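PDB 5MQR: beta-L-arabinobiosidase from Bacteroides thetaiotaomicron, which probably hydrolyses glycosidic bonds in plant pectin, pairing sialidase-like beta domains with a helical glycoside hydrolase domain. Local coordinates for residues R555-Y558 against A559-T563; N640-Q643 against A644-A648; F916-Y920 against G921-A925; G944-P948 against F949-Q953; N960-N964 against Y965-V969. All blocks are in the same frame, centred on the assembly; numbering follows the deposited sequence.

Contacts 1 and 2 lie at the surface and far from the rest: contact 1 in the sialidase-like beta region, contact 2 on the loop before helix 647-657. Neither has a direct hydrogen bond between its segments; contact 1 relies on apolar packing, contact 2 on a small apolar touch and a water bridge. Contacts 3 and 4 are buried neighbours in the helical domain, centres 8 Å apart, joined where T924 OG1 meets A945 O. Backbone bonds dominate both, as hairpin rungs in contact 3 and a first helical turn in contact 4. Contacts 4 and 5 share helix 948-964, its start and its end; contact 5, partly buried, adds aromatic packing to one backbone bond.

Contact 1 (R555-Y558 against A559-T563); sequences RMFY and APVAT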
loop_
_atom_site.group_PDB
_atom_site.type_symbol
_atom_site.label_atom_id
_atom_site.label_comp_id
_atom_site.label_asym_id
_atom_site.label_seq_id
_atom_site.Cartn_x
_atom_site.Cartn_y
_atom_site.Cartn_z
ATOM N N ARG A 555 -18.141 -27.566 -10.031
ATOM C CA ARG A 555 -19.445 -26.996 -9.711
ATOM C C ARG A 555 -19.478 -25.537 -10.044
ATOM O O ARG A 555 -18.462 -24.887 -10.089
ATOM C CB ARG A 555 -19.769 -27.165 -8.215
ATOM C CG ARG A 555 -20.399 -28.487 -7.800
ATOM C CD ARG A 555 -21.687 -28.781 -8.561
ATOM N NE ARG A 555 -22.329 -30.021 -8.138
ATOM C CZ ARG A 555 -21.971 -31.257 -8.514
ATOM N NH1 ARG A 555 -20.929 -31.465 -9.314
ATOM N NH2 ARG A 555 -22.658 -32.307 -8.058
HETATM N N MSE A 556 -20.669 -25.010 -10.212
HETATM C CA MSE A 556 -20.858 -23.578 -10.310
HETATM C C MSE A 556 -20.652 -23.011 -8.912
HETATM O O MSE A 556 -20.801 -23.703 -7.906
HETATM C CB MSE A 556 -22.250 -23.257 -10.864
HETATM C CG MSE A 556 -22.609 -23.973 -12.174
HETATM SE SE MSE A 556 -21.366 -23.497 -13.610
HETATM C CE MSE A 556 -21.768 -21.611 -13.871
ATOM N N PHE A 557 -20.268 -21.751 -8.837
ATOM C CA PHE A 557 -20.327 -21.033 -7.576
ATOM C C PHE A 557 -21.762 -21.101 -7.022
ATOM O O PHE A 557 -22.723 -20.953 -7.783
ATOM C CB PHE A 557 -20.026 -19.549 -7.762
ATOM C CG PHE A 557 -18.603 -19.209 -8.109
ATOM C CD1 PHE A 557 -17.565 -20.160 -8.117
ATOM C CD2 PHE A 557 -18.292 -17.873 -8.410
ATOM C CE1 PHE A 557 -16.270 -19.790 -8.435
ATOM C CE2 PHE A 557 -16.991 -17.503 -8.717
ATOM C CZ PHE A 557 -15.979 -18.463 -8.736
ATOM N N TYR A 558 -21.906 -21.303 -5.708
ATOM C CA TYR A 558 -23.224 -21.198 -5.103
ATOM C C TYR A 558 -23.654 -19.745 -4.839
ATOM O O TYR A 558 -24.834 -19.500 -4.654
ATOM C CB TYR A 558 -23.379 -22.109 -3.881
ATOM C CG TYR A 558 -22.731 -21.701 -2.580
ATOM C CD1 TYR A 558 -23.389 -20.854 -1.682
ATOM C CD2 TYR A 558 -21.516 -22.248 -2.188
ATOM C CE1 TYR A 558 -22.833 -20.536 -0.465
ATOM C CE2 TYR A 558 -20.952 -21.942 -0.964
ATOM C CZ TYR A 558 -21.615 -21.090 -0.108
ATOM O OH TYR A 558 -21.059 -20.807 1.106
ATOM N N ALA A 559 -22.695 -18.807 -4.892
ATOM C CA ALA A 559 -22.973 -17.379 -4.881
ATOM C C ALA A 559 -22.020 -16.681 -5.835
ATOM O O ALA A 559 -20.831 -16.967 -5.829
ATOM C CB ALA A 559 -22.807 -16.798 -3.477
ATOM N N PRO A 560 -22.532 -15.745 -6.648
ATOM C CA PRO A 560 -21.654 -15.023 -7.541
ATOM C C PRO A 560 -20.858 -13.932 -6.813
ATOM O O PRO A 560 -21.330 -13.357 -5.832
ATOM C CB PRO A 560 -22.631 -14.439 -8.565
ATOM C CG PRO A 560 -23.888 -14.240 -7.800
ATOM C CD PRO A 560 -23.951 -15.417 -6.889
ATOM N N VAL A 561 -19.627 -13.709 -7.270
ATOM C CA VAL A 561 -18.785 -12.604 -6.791
ATOM C C VAL A 561 -18.036 -11.974 -7.984
ATOM O O VAL A 561 -17.883 -12.595 -9.023
ATOM C CB VAL A 561 -17.762 -13.059 -5.736
ATOM C CG1 VAL A 561 -18.441 -13.616 -4.503
ATOM C CG2 VAL A 561 -16.783 -14.080 -6.326
ATOM N N ALA A 562 -17.573 -10.747 -7.810
ATOM C CA ALA A 562 -16.796 -10.065 -8.836
ATOM C C ALA A 562 -15.353 -10.561 -8.784
ATOM O O ALA A 562 -14.742 -10.825 -9.817
ATOM C CB ALA A 562 -16.836 -8.543 -8.649
ATOM N N THR A 563 -14.810 -10.625 -7.577
ATOM C CA THR A 563 -13.451 -11.084 -7.338
ATOM C C THR A 563 -13.403 -11.799 -6.018
ATOM O O THR A 563 -14.287 -11.619 -5.177
ATOM C CB THR A 563 -12.452 -9.929 -7.226
ATOM O OG1 THR A 563 -12.878 -9.027 -6.203
ATOM C CG2 THR A 563 -12.332 -9.183 -8.537
#
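F557 and V561 meet across a short bend at the end of strand 550-556, their side chains crossing at about a right angle. The approach is glancing: CE2 of F557 lies 4.2 Å from CG2 of V561, the methyl coming obliquely to the ring. A V561 chi1 of -61° puts CG1 opposite the carbonyl carbon, where it takes no part in the touch, and leaves CG2 between the backbone N and the carbonyl carbon. The extended backbone of A559 and P560 links the two residues and passes beside the F557 ring. The A559 carbonyl O comes to 3.3 Å from CB of F557 and lies obliquely to its ring, and P560 CA stands at the ring edge, near its plane. Y558 is turned the other way. With CG lodged between N and carbonyl carbon (chi1 76°), its ring leaves the bend, brushing A559 through CD1, 4.5 Å from the A559 CB.

Beyond the bend the two aromatics find different company. F557 and V561 both pack on C499 of strand 498-504, whereas the Y558 ring reaches A498 and R501 and takes a cation-pi contact from K513. The bend carries the chain from strand 550-556, in an antiparallel eight-stranded sheet, to strand 564-570 in the ten-stranded mixed sheet, a sheet-to-sheet crossing within the sialidase-like CBM region.

The two segments exchange no hydrogen bond. Their chemistry is that of light van der Waals contact, so the path of the bend is probably set as much by the strands it joins and by the packing of F557 and V561 on C499.

Contact 2 (N640-Q643 against A644-A648); sequences NIVQ and AIPNA
The turn leading into helix 647-657 is closed by V642 and P646, four residues apart in the loop after helix 627-636. CG1 of V642, placed opposite its backbone N (chi1 178°), lies against the proline ring, 3.8 Å from P646 CG and 3.9 Å from P646 CB. The valine methyl thus lies against the CB-CG side of the ring, the two side chains running at a slant to each other.

The polar side of the turn is spanned by water. Water 1 accepts from Q643 N at 3.0 Å and donates to I645 O, also at 3.0 Å, so the peptide groups are joined without bonding directly. I645 O has a second partner in R680 NH2. The amide of Q643 extends out of the turn: its NE2 bonds to K681 O and T693 OG1, and its OE1 weakly to K684 NZ.

Around the turn, A644 bonds through its backbone to I683, and the side chains of A644 and I645 rest on strand 683-684. N647, where the chain runs into helix 647-657, gives its N-H to E639 OE2 and binds R680, the last residue of helix 666-680, through OD1.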
loop_
_atom_site.group_PDB
_atom_site.type_symbol
_atom_site.label_atom_id
_atom_site.label_comp_id
_atom_site.label_asym_id
_atom_site.label_seq_id
_atom_site.Cartn_x
_atom_site.Cartn_y
_atom_site.Cartn_z
ATOM N N ASN A 640 -9.543 8.009 -37.479
ATOM C CA ASN A 640 -9.284 8.325 -38.886
ATOM C C ASN A 640 -8.649 7.179 -39.660
ATOM O O ASN A 640 -8.988 6.961 -40.852
ATOM C CB ASN A 640 -8.449 9.604 -39.052
ATOM C CG ASN A 640 -7.060 9.503 -38.431
ATOM O OD1 ASN A 640 -6.905 8.960 -37.341
ATOM N ND2 ASN A 640 -6.045 10.028 -39.127
ATOM N N ILE A 641 -7.731 6.463 -39.010
ATOM C CA ILE A 641 -6.975 5.387 -39.649
ATOM C C ILE A 641 -6.808 4.251 -38.663
ATOM O O ILE A 641 -6.392 4.475 -37.518
ATOM C CB ILE A 641 -5.584 5.876 -40.100
ATOM C CG1 ILE A 641 -5.698 6.814 -41.303
ATOM C CG2 ILE A 641 -4.699 4.698 -40.487
ATOM C CD1 ILE A 641 -4.412 7.556 -41.642
ATOM N N VAL A 642 -7.130 3.038 -39.108
ATOM C CA VAL A 642 -7.043 1.833 -38.285
ATOM C C VAL A 642 -5.890 0.961 -38.752
ATOM O O VAL A 642 -5.834 0.602 -39.913
ATOM C CB VAL A 642 -8.343 1.012 -38.380
ATOM C CG1 VAL A 642 -8.244 -0.277 -37.552
ATOM C CG2 VAL A 642 -9.541 1.862 -37.937
ATOM N N GLN A 643 -4.981 0.607 -37.847
ATOM C CA GLN A 643 -3.903 -0.315 -38.172
ATOM C C GLN A 643 -4.122 -1.618 -37.398
ATOM O O GLN A 643 -5.264 -2.094 -37.355
ATOM C CB GLN A 643 -2.555 0.384 -38.016
ATOM C CG GLN A 643 -2.415 1.529 -39.030
ATOM C CD GLN A 643 -0.989 2.001 -39.261
ATOM O OE1 GLN A 643 -0.598 2.223 -40.400
ATOM N NE2 GLN A 643 -0.201 2.183 -38.180
ATOM N N ALA A 644 -3.104 -2.227 -36.806
ATOM C CA ALA A 644 -3.271 -3.582 -36.258
ATOM C C ALA A 644 -4.215 -3.658 -35.057
ATOM O O ALA A 644 -4.810 -4.681 -34.823
ATOM C CB ALA A 644 -1.922 -4.173 -35.873
ATOM N N ILE A 645 -4.288 -2.594 -34.266
ATOM C CA ILE A 645 -5.054 -2.599 -33.032
ATOM C C ILE A 645 -6.052 -1.451 -33.113
ATOM O O ILE A 645 -5.702 -0.289 -32.812
ATOM C CB ILE A 645 -4.130 -2.504 -31.822
ATOM C CG1 ILE A 645 -3.263 -3.768 -31.759
ATOM C CG2 ILE A 645 -4.931 -2.439 -30.525
ATOM C CD1 ILE A 645 -1.967 -3.524 -31.074
ATOM N N PRO A 646 -7.291 -1.762 -33.546
ATOM C CA PRO A 646 -8.344 -0.758 -33.600
ATOM C C PRO A 646 -8.645 -0.175 -32.221
ATOM O O PRO A 646 -8.303 -0.802 -31.216
ATOM C CB PRO A 646 -9.554 -1.549 -34.110
ATOM C CG PRO A 646 -8.969 -2.738 -34.791
ATOM C CD PRO A 646 -7.817 -3.088 -33.923
ATOM N N ASN A 647 -9.248 1.011 -32.197
ATOM C CA ASN A 647 -9.711 1.654 -30.971
ATOM C C ASN A 647 -10.563 0.698 -30.129
ATOM O O ASN A 647 -10.460 0.701 -28.908
ATOM C CB ASN A 647 -10.530 2.916 -31.262
ATOM C CG ASN A 647 -9.687 4.143 -31.567
ATOM O OD1 ASN A 647 -8.466 4.129 -31.551
ATOM N ND2 ASN A 647 -10.368 5.234 -31.849
ATOM N N ALA A 648 -11.395 -0.117 -30.786
ATOM C CA ALA A 648 -12.241 -1.086 -30.093
ATOM C C ALA A 648 -11.419 -2.153 -29.301
ATOM O O ALA A 648 -11.917 -2.695 -28.322
ATOM C CB ALA A 648 -13.216 -1.736 -31.089
HETATM O O HOH W 1 -4.950 1.567 -35.033
#

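Contact 3 (F916-Y920 against G921-A925); sequences FSAPY and GLTTA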
loop_
_atom_site.group_PDB
_atom_site.type_symbol
_atom_site.label_atom_id
_atom_site.label_comp_id
_atom_site.label_asym_id
_atom_site.label_seq_id
_atom_site.Cartn_x
_atom_site.Cartn_y
_atom_site.Cartn_z
ATOM N N PHE A 916 16.404 28.685 -24.408
ATOM C CA PHE A 916 15.420 27.702 -24.825
ATOM C C PHE A 916 14.076 27.799 -24.107
ATOM O O PHE A 916 13.115 27.157 -24.533
ATOM C CB PHE A 916 16.008 26.292 -24.700
ATOM C CG PHE A 916 17.247 26.104 -25.512
ATOM C CD1 PHE A 916 17.168 25.938 -26.893
ATOM C CD2 PHE A 916 18.499 26.147 -24.918
ATOM C CE1 PHE A 916 18.315 25.804 -27.669
ATOM C CE2 PHE A 916 19.658 26.001 -25.684
ATOM C CZ PHE A 916 19.567 25.835 -27.059
ATOM N N SER A 917 13.993 28.589 -23.038
ATOM C CA SER A 917 12.774 28.636 -22.237
ATOM C C SER A 917 11.707 29.437 -22.955
ATOM O O SER A 917 11.888 30.634 -23.199
ATOM C CB SER A 917 13.026 29.260 -20.881
ATOM O OG SER A 917 11.876 29.104 -20.099
ATOM N N ALA A 918 10.604 28.781 -23.306
ATOM C CA ALA A 918 9.466 29.461 -23.964
ATOM C C ALA A 918 8.159 29.165 -23.244
ATOM O O ALA A 918 8.114 28.232 -22.422
ATOM C CB ALA A 918 9.369 29.042 -25.426
ATOM N N PRO A 919 7.088 29.938 -23.557
ATOM C CA PRO A 919 5.834 29.680 -22.873
ATOM C C PRO A 919 5.274 28.253 -23.001
ATOM O O PRO A 919 4.698 27.767 -22.027
ATOM C CB PRO A 919 4.881 30.732 -23.466
ATOM C CG PRO A 919 5.776 31.878 -23.767
ATOM C CD PRO A 919 7.026 31.213 -24.296
ATOM N N TYR A 920 5.483 27.582 -24.131
ATOM C CA TYR A 920 5.002 26.184 -24.282
ATOM C C TYR A 920 6.060 25.067 -24.176
ATOM O O TYR A 920 5.759 23.906 -24.453
ATOM C CB TYR A 920 4.095 26.061 -25.523
ATOM C CG TYR A 920 2.764 26.711 -25.237
ATOM C CD1 TYR A 920 2.591 28.082 -25.360
ATOM C CD2 TYR A 920 1.712 25.967 -24.767
ATOM C CE1 TYR A 920 1.392 28.686 -25.047
ATOM C CE2 TYR A 920 0.508 26.553 -24.445
ATOM C CZ TYR A 920 0.342 27.908 -24.580
ATOM O OH TYR A 920 -0.880 28.466 -24.266
ATOM N N GLY A 921 7.255 25.403 -23.690
ATOM C CA GLY A 921 8.346 24.443 -23.461
ATOM C C GLY A 921 9.675 24.873 -24.073
ATOM O O GLY A 921 10.070 26.032 -23.976
ATOM N N LEU A 922 10.342 23.941 -24.746
ATOM C CA LEU A 922 11.733 24.092 -25.170
ATOM C C LEU A 922 11.801 24.299 -26.669
ATOM O O LEU A 922 11.232 23.508 -27.439
ATOM C CB LEU A 922 12.554 22.851 -24.802
ATOM C CG LEU A 922 12.621 22.561 -23.304
ATOM C CD1 LEU A 922 13.027 21.126 -23.066
ATOM C CD2 LEU A 922 13.566 23.492 -22.575
ATOM N N THR A 923 12.480 25.367 -27.076
ATOM C CA THR A 923 12.637 25.701 -28.483
ATOM C C THR A 923 13.735 24.806 -29.075
ATOM O O THR A 923 14.500 24.154 -28.329
ATOM C CB THR A 923 13.020 27.168 -28.646
ATOM O OG1 THR A 923 14.141 27.453 -27.800
ATOM C CG2 THR A 923 11.864 28.088 -28.284
ATOM N N THR A 924 13.757 24.727 -30.405
ATOM C CA THR A 924 14.808 24.002 -31.134
ATOM C C THR A 924 16.047 24.851 -31.402
ATOM O O THR A 924 17.053 24.319 -31.844
ATOM C CB THR A 924 14.311 23.447 -32.473
ATOM O OG1 THR A 924 13.396 24.374 -33.079
ATOM C CG2 THR A 924 13.633 22.108 -32.264
ATOM N N ALA A 925 15.966 26.151 -31.130
ATOM C CA ALA A 925 17.071 27.073 -31.332
ATOM C C ALA A 925 16.929 28.203 -30.342
ATOM O O ALA A 925 15.816 28.545 -29.913
ATOM C CB ALA A 925 17.062 27.621 -32.756
#
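F916 holds CG opposite its carbonyl carbon (chi1 -58°), and T923 sets OG1 between its backbone N and carbonyl carbon (chi1 51°), which brings the hydroxyl O to 3.5 Å from CD1 of the phenyl ring. The two residues stand at the open end of a beta hairpin, strands 917-918 and 921-922 joined by a type I turn from A918 to G921. A918 and G921 form the hydrogen-bonded pair: A918 N gives to G921 O at 2.9 Å, and G921 N returns to A918 O at 3.2 Å. A side chain at G921 would run into Y920 O. Past the non-hydrogen-bonded pair of S917 and L922, T923 N closes the ladder on a lone pair of F916 O at 3.2 Å. That same oxygen receives a CA-H contact from L922, with CA at 3.4 Å.

On the A918 side of the hairpin, T923 CG2 touches A918 CB at 3.9 Å, and E1000 packs on both residues. L922 turns to the opposite face and meets T954 of helix 948-964. Replacing T923 with an alanine would probably leave A918 CB without its methyl neighbour and A925 O without its hydroxyl donor. That donor, T923 OG1, lies 2.9 Å from A925 O and approaches from above the carbonyl plane, 48° out of it.

Contact 4 (G944-P948 against F949-Q953); sequences GAIWP and FASAQ
W947 O is the tightly held point of this contact, at the place where the loop ending at W947 becomes helix 948-964. S951 N reaches it at 2.9 Å in a nearly straight bond (170°), and A950 N adds a weak, strongly bent one at the same distance. P948 O receives A952 N at 2.8 Å, the next bond of the helical ladder. Beside these direct backbone bonds, CB of W947 lies 4.2 Å from CB of A950, a methyl alongside a methylene at the foot of the helix.

The other side is joined through water, although buried. Water 2 fits between backbone and hydroxyl, accepting from W947 N at 3.2 Å and bonding to S951 OG at 2.8 Å, and CG2 of I946 rests against the same S951 OG at 3.7 Å. S951 OG stands opposite its own carbonyl carbon (chi1 -62°), a position that points it back toward the loop and the water.

The large rings leave the contact for other partners. W947 is stacked with W942 and Y997, bonds through NE1 to E941 O, and has a bound buffer molecule about 7 Å from its side chain; F949 meets H714 edge-to-face. With W947 at the N-cap and P948, which has no N-H to give, opening the first turn, this is a helix N-terminus with proline in the first position after the N-cap, in a domain consistent with the helical fold of six-hairpin glycosidases.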
loop_
_atom_site.group_PDB
_atom_site.type_symbol
_atom_site.label_atom_id
_atom_site.label_comp_id
_atom_site.label_asym_id
_atom_site.label_seq_id
_atom_site.Cartn_x
_atom_site.Cartn_y
_atom_site.Cartn_z
ATOM N N GLY A 944 13.581 26.950 -34.573
ATOM C CA GLY A 944 13.121 27.532 -33.317
ATOM C C GLY A 944 11.857 26.979 -32.699
ATOM O O GLY A 944 11.761 26.911 -31.482
ATOM N N ALA A 945 10.889 26.590 -33.523
ATOM C CA ALA A 945 9.614 26.065 -33.033
ATOM C C ALA A 945 9.823 24.856 -32.127
ATOM O O ALA A 945 10.894 24.245 -32.150
ATOM C CB ALA A 945 8.719 25.690 -34.220
ATOM N N ILE A 946 8.800 24.495 -31.353
ATOM C CA ILE A 946 8.895 23.348 -30.434
ATOM C C ILE A 946 8.582 22.095 -31.225
ATOM O O ILE A 946 7.539 22.004 -31.870
ATOM C CB ILE A 946 7.943 23.480 -29.234
ATOM C CG1 ILE A 946 8.255 24.758 -28.463
ATOM C CG2 ILE A 946 8.018 22.267 -28.304
ATOM C CD1 ILE A 946 7.376 24.988 -27.263
ATOM N N TRP A 947 9.513 21.145 -31.181
ATOM C CA TRP A 947 9.372 19.813 -31.795
ATOM C C TRP A 947 9.461 18.767 -30.666
ATOM O O TRP A 947 10.496 18.657 -30.004
ATOM C CB TRP A 947 10.493 19.560 -32.806
ATOM C CG TRP A 947 10.277 20.197 -34.130
ATOM C CD1 TRP A 947 10.585 21.492 -34.484
ATOM C CD2 TRP A 947 9.711 19.591 -35.288
ATOM N NE1 TRP A 947 10.225 21.724 -35.776
ATOM C CE2 TRP A 947 9.691 20.575 -36.305
ATOM C CE3 TRP A 947 9.202 18.318 -35.568
ATOM C CZ2 TRP A 947 9.190 20.314 -37.591
ATOM C CZ3 TRP A 947 8.710 18.055 -36.836
ATOM C CH2 TRP A 947 8.697 19.053 -37.836
ATOM N N PRO A 948 8.387 17.998 -30.431
ATOM C CA PRO A 948 8.497 16.956 -29.407
ATOM C C PRO A 948 9.676 15.995 -29.602
ATOM O O PRO A 948 10.268 15.573 -28.610
ATOM C CB PRO A 948 7.137 16.232 -29.488
ATOM C CG PRO A 948 6.190 17.302 -29.949
ATOM C CD PRO A 948 6.993 18.230 -30.841
ATOM N N PHE A 949 10.029 15.674 -30.857
ATOM C CA PHE A 949 11.245 14.873 -31.148
ATOM C C PHE A 949 12.434 15.417 -30.376
ATOM O O PHE A 949 13.154 14.667 -29.706
ATOM C CB PHE A 949 11.553 14.924 -32.646
ATOM C CG PHE A 949 12.650 13.998 -33.098
ATOM C CD1 PHE A 949 13.993 14.313 -32.872
ATOM C CD2 PHE A 949 12.343 12.852 -33.839
ATOM C CE1 PHE A 949 15.010 13.491 -33.347
ATOM C CE2 PHE A 949 13.358 12.019 -34.308
ATOM C CZ PHE A 949 14.693 12.342 -34.070
ATOM N N ALA A 950 12.593 16.734 -30.465
ATOM C CA ALA A 950 13.681 17.458 -29.799
ATOM C C ALA A 950 13.490 17.592 -28.297
ATOM O O ALA A 950 14.434 17.384 -27.539
ATOM C CB ALA A 950 13.827 18.857 -30.404
ATOM N N SER A 951 12.297 18.020 -27.875
ATOM C CA SER A 951 12.011 18.127 -26.444
ATOM C C SER A 951 12.337 16.785 -25.730
ATOM O O SER A 951 12.947 16.750 -24.653
ATOM C CB SER A 951 10.546 18.525 -26.217
ATOM O OG SER A 951 10.285 19.787 -26.774
ATOM N N ALA A 952 11.976 15.684 -26.370
ATOM C CA ALA A 952 12.240 14.365 -25.813
ATOM C C ALA A 952 13.732 14.057 -25.703
ATOM O O ALA A 952 14.192 13.487 -24.679
ATOM C CB ALA A 952 11.532 13.290 -26.626
ATOM N N GLN A 953 14.475 14.396 -26.756
ATOM C CA GLN A 953 15.928 14.295 -26.701
ATOM C C GLN A 953 16.491 15.150 -25.549
ATOM O O GLN A 953 17.286 14.660 -24.725
ATOM C CB GLN A 953 16.569 14.724 -28.017
ATOM C CG GLN A 953 16.365 13.709 -29.115
ATOM C CD GLN A 953 17.054 14.114 -30.399
ATOM O OE1 GLN A 953 16.815 15.206 -30.931
ATOM N NE2 GLN A 953 17.935 13.234 -30.905
HETATM O O HOH W 2 11.574 21.186 -28.773
#

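Contact 5 (N960-N964 against Y965-V969); sequences NFMNN and YPQTV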
loop_
_atom_site.group_PDB
_atom_site.type_symbol
_atom_site.label_atom_id
_atom_site.label_comp_id
_atom_site.label_asym_id
_atom_site.label_seq_id
_atom_site.Cartn_x
_atom_site.Cartn_y
_atom_site.Cartn_z
ATOM N N ASN A 960 19.687 12.578 -17.769
ATOM C CA ASN A 960 20.997 11.928 -17.651
ATOM C C ASN A 960 21.961 12.817 -16.893
ATOM O O ASN A 960 22.668 12.364 -15.996
ATOM C CB ASN A 960 21.586 11.604 -19.024
ATOM C CG ASN A 960 20.935 10.406 -19.685
ATOM O OD1 ASN A 960 20.233 9.605 -19.056
ATOM N ND2 ASN A 960 21.194 10.263 -20.971
ATOM N N PHE A 961 21.977 14.084 -17.291
ATOM C CA PHE A 961 22.813 15.092 -16.677
ATOM C C PHE A 961 22.507 15.183 -15.194
ATOM O O PHE A 961 23.422 15.164 -14.384
ATOM C CB PHE A 961 22.564 16.441 -17.330
ATOM C CG PHE A 961 23.439 17.545 -16.817
ATOM C CD1 PHE A 961 24.832 17.492 -16.982
ATOM C CD2 PHE A 961 22.867 18.700 -16.244
ATOM C CE1 PHE A 961 25.618 18.538 -16.543
ATOM C CE2 PHE A 961 23.662 19.746 -15.815
ATOM C CZ PHE A 961 25.028 19.656 -15.949
HETATM N N MSE A 962 21.226 15.234 -14.846
HETATM C CA MSE A 962 20.838 15.367 -13.437
HETATM C C MSE A 962 21.102 14.122 -12.623
HETATM O O MSE A 962 21.415 14.211 -11.426
HETATM C CB MSE A 962 19.385 15.775 -13.347
HETATM C CG MSE A 962 19.261 17.230 -13.788
HETATM SE SE MSE A 962 17.368 17.764 -13.844
HETATM C CE MSE A 962 17.153 17.979 -11.904
ATOM N N ASN A 963 20.988 12.957 -13.246
ATOM C CA ASN A 963 21.291 11.704 -12.566
ATOM C C ASN A 963 22.779 11.371 -12.475
ATOM O O ASN A 963 23.200 10.848 -11.458
ATOM C CB ASN A 963 20.586 10.524 -13.240
ATOM C CG ASN A 963 19.167 10.375 -12.795
ATOM O OD1 ASN A 963 18.905 9.673 -11.819
ATOM N ND2 ASN A 963 18.235 11.042 -13.488
ATOM N N ASN A 964 23.556 11.643 -13.528
ATOM C CA ASN A 964 24.891 11.055 -13.657
ATOM C C ASN A 964 26.032 12.046 -13.465
ATOM O O ASN A 964 27.165 11.631 -13.405
ATOM C CB ASN A 964 25.031 10.340 -15.014
ATOM C CG ASN A 964 23.993 9.260 -15.216
ATOM O OD1 ASN A 964 23.542 8.634 -14.266
ATOM N ND2 ASN A 964 23.599 9.043 -16.455
ATOM N N TYR A 965 25.740 13.340 -13.343
ATOM C CA TYR A 965 26.777 14.373 -13.299
ATOM C C TYR A 965 26.643 15.172 -11.990
ATOM O O TYR A 965 25.529 15.448 -11.562
ATOM C CB TYR A 965 26.669 15.309 -14.512
ATOM C CG TYR A 965 27.030 14.666 -15.844
ATOM C CD1 TYR A 965 26.207 13.700 -16.435
ATOM C CD2 TYR A 965 28.191 15.045 -16.531
ATOM C CE1 TYR A 965 26.544 13.117 -17.654
ATOM C CE2 TYR A 965 28.531 14.470 -17.736
ATOM C CZ TYR A 965 27.706 13.506 -18.294
ATOM O OH TYR A 965 28.052 12.939 -19.490
ATOM N N PRO A 966 27.777 15.520 -11.346
ATOM C CA PRO A 966 27.723 16.384 -10.168
ATOM C C PRO A 966 27.501 17.810 -10.655
ATOM O O PRO A 966 28.332 18.386 -11.332
ATOM C CB PRO A 966 29.104 16.209 -9.529
ATOM C CG PRO A 966 30.013 15.912 -10.690
ATOM C CD PRO A 966 29.167 15.269 -11.775
ATOM N N GLN A 967 26.384 18.375 -10.286
ATOM C CA GLN A 967 25.741 19.351 -11.109
ATOM C C GLN A 967 24.976 20.277 -10.200
ATOM O O GLN A 967 24.239 19.814 -9.362
ATOM C CB GLN A 967 24.821 18.524 -11.988
ATOM C CG GLN A 967 23.919 19.240 -12.916
ATOM C CD GLN A 967 22.717 19.844 -12.263
ATOM O OE1 GLN A 967 22.488 21.020 -12.439
ATOM N NE2 GLN A 967 21.942 19.059 -11.529
ATOM N N THR A 968 25.158 21.580 -10.352
ATOM C CA THR A 968 24.503 22.560 -9.465
ATOM C C THR A 968 23.637 23.577 -10.228
ATOM O O THR A 968 23.149 24.534 -9.631
ATOM C CB THR A 968 25.554 23.329 -8.627
ATOM O OG1 THR A 968 26.507 23.911 -9.519
ATOM C CG2 THR A 968 26.289 22.385 -7.646
ATOM N N VAL A 969 23.419 23.361 -11.519
ATOM C CA VAL A 969 22.697 24.320 -12.349
ATOM C C VAL A 969 21.160 24.115 -12.342
ATOM O O VAL A 969 20.406 25.075 -12.311
ATOM C CB VAL A 969 23.299 24.320 -13.773
ATOM C CG1 VAL A 969 22.404 25.020 -14.784
ATOM C CG2 VAL A 969 24.663 25.003 -13.742
HETATM O O HOH W 3 21.684 16.439 -10.074
#
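Y965, F961 and Q967 carry this contact, with both others approaching the F961 ring from the same side, Y965 near CD1 and Q967 over the face. Y965 CG is 3.8 Å from F961 CD1, and the ring planes are inclined at 39° with centroids 5.5 Å apart, an oblique pairing. Q967 has its CB 4.1 Å from F961 CZ. F961 is directed there by a CG opposite its backbone N (chi1 -177°), which carries the ring toward Y965 and Q967. The Y965 ring also has N960 O at its edge, in plane.

The three residues mark the C-terminal end of helix 948-964, where the chain turns into the loop before helix 972-985. Y965 is the first residue to leave helical geometry, yet its N still bonds to F961 O at 3.1 Å, bent to 135°. Farther along, water 3 joins the helix end to the loop, donating to M962 O at 2.6 Å and accepting from Q967 NE2 at 3.0 Å. Q967 OE1 is taken by L970 N, and weakly by V969 N.

An alanine at F961 would probably leave a gap beside Y965 and under Q967, and W907 without its stacked partner. W892 meets both F961 and Y965 edge-to-face, and Y965 OH bonds to P897 O.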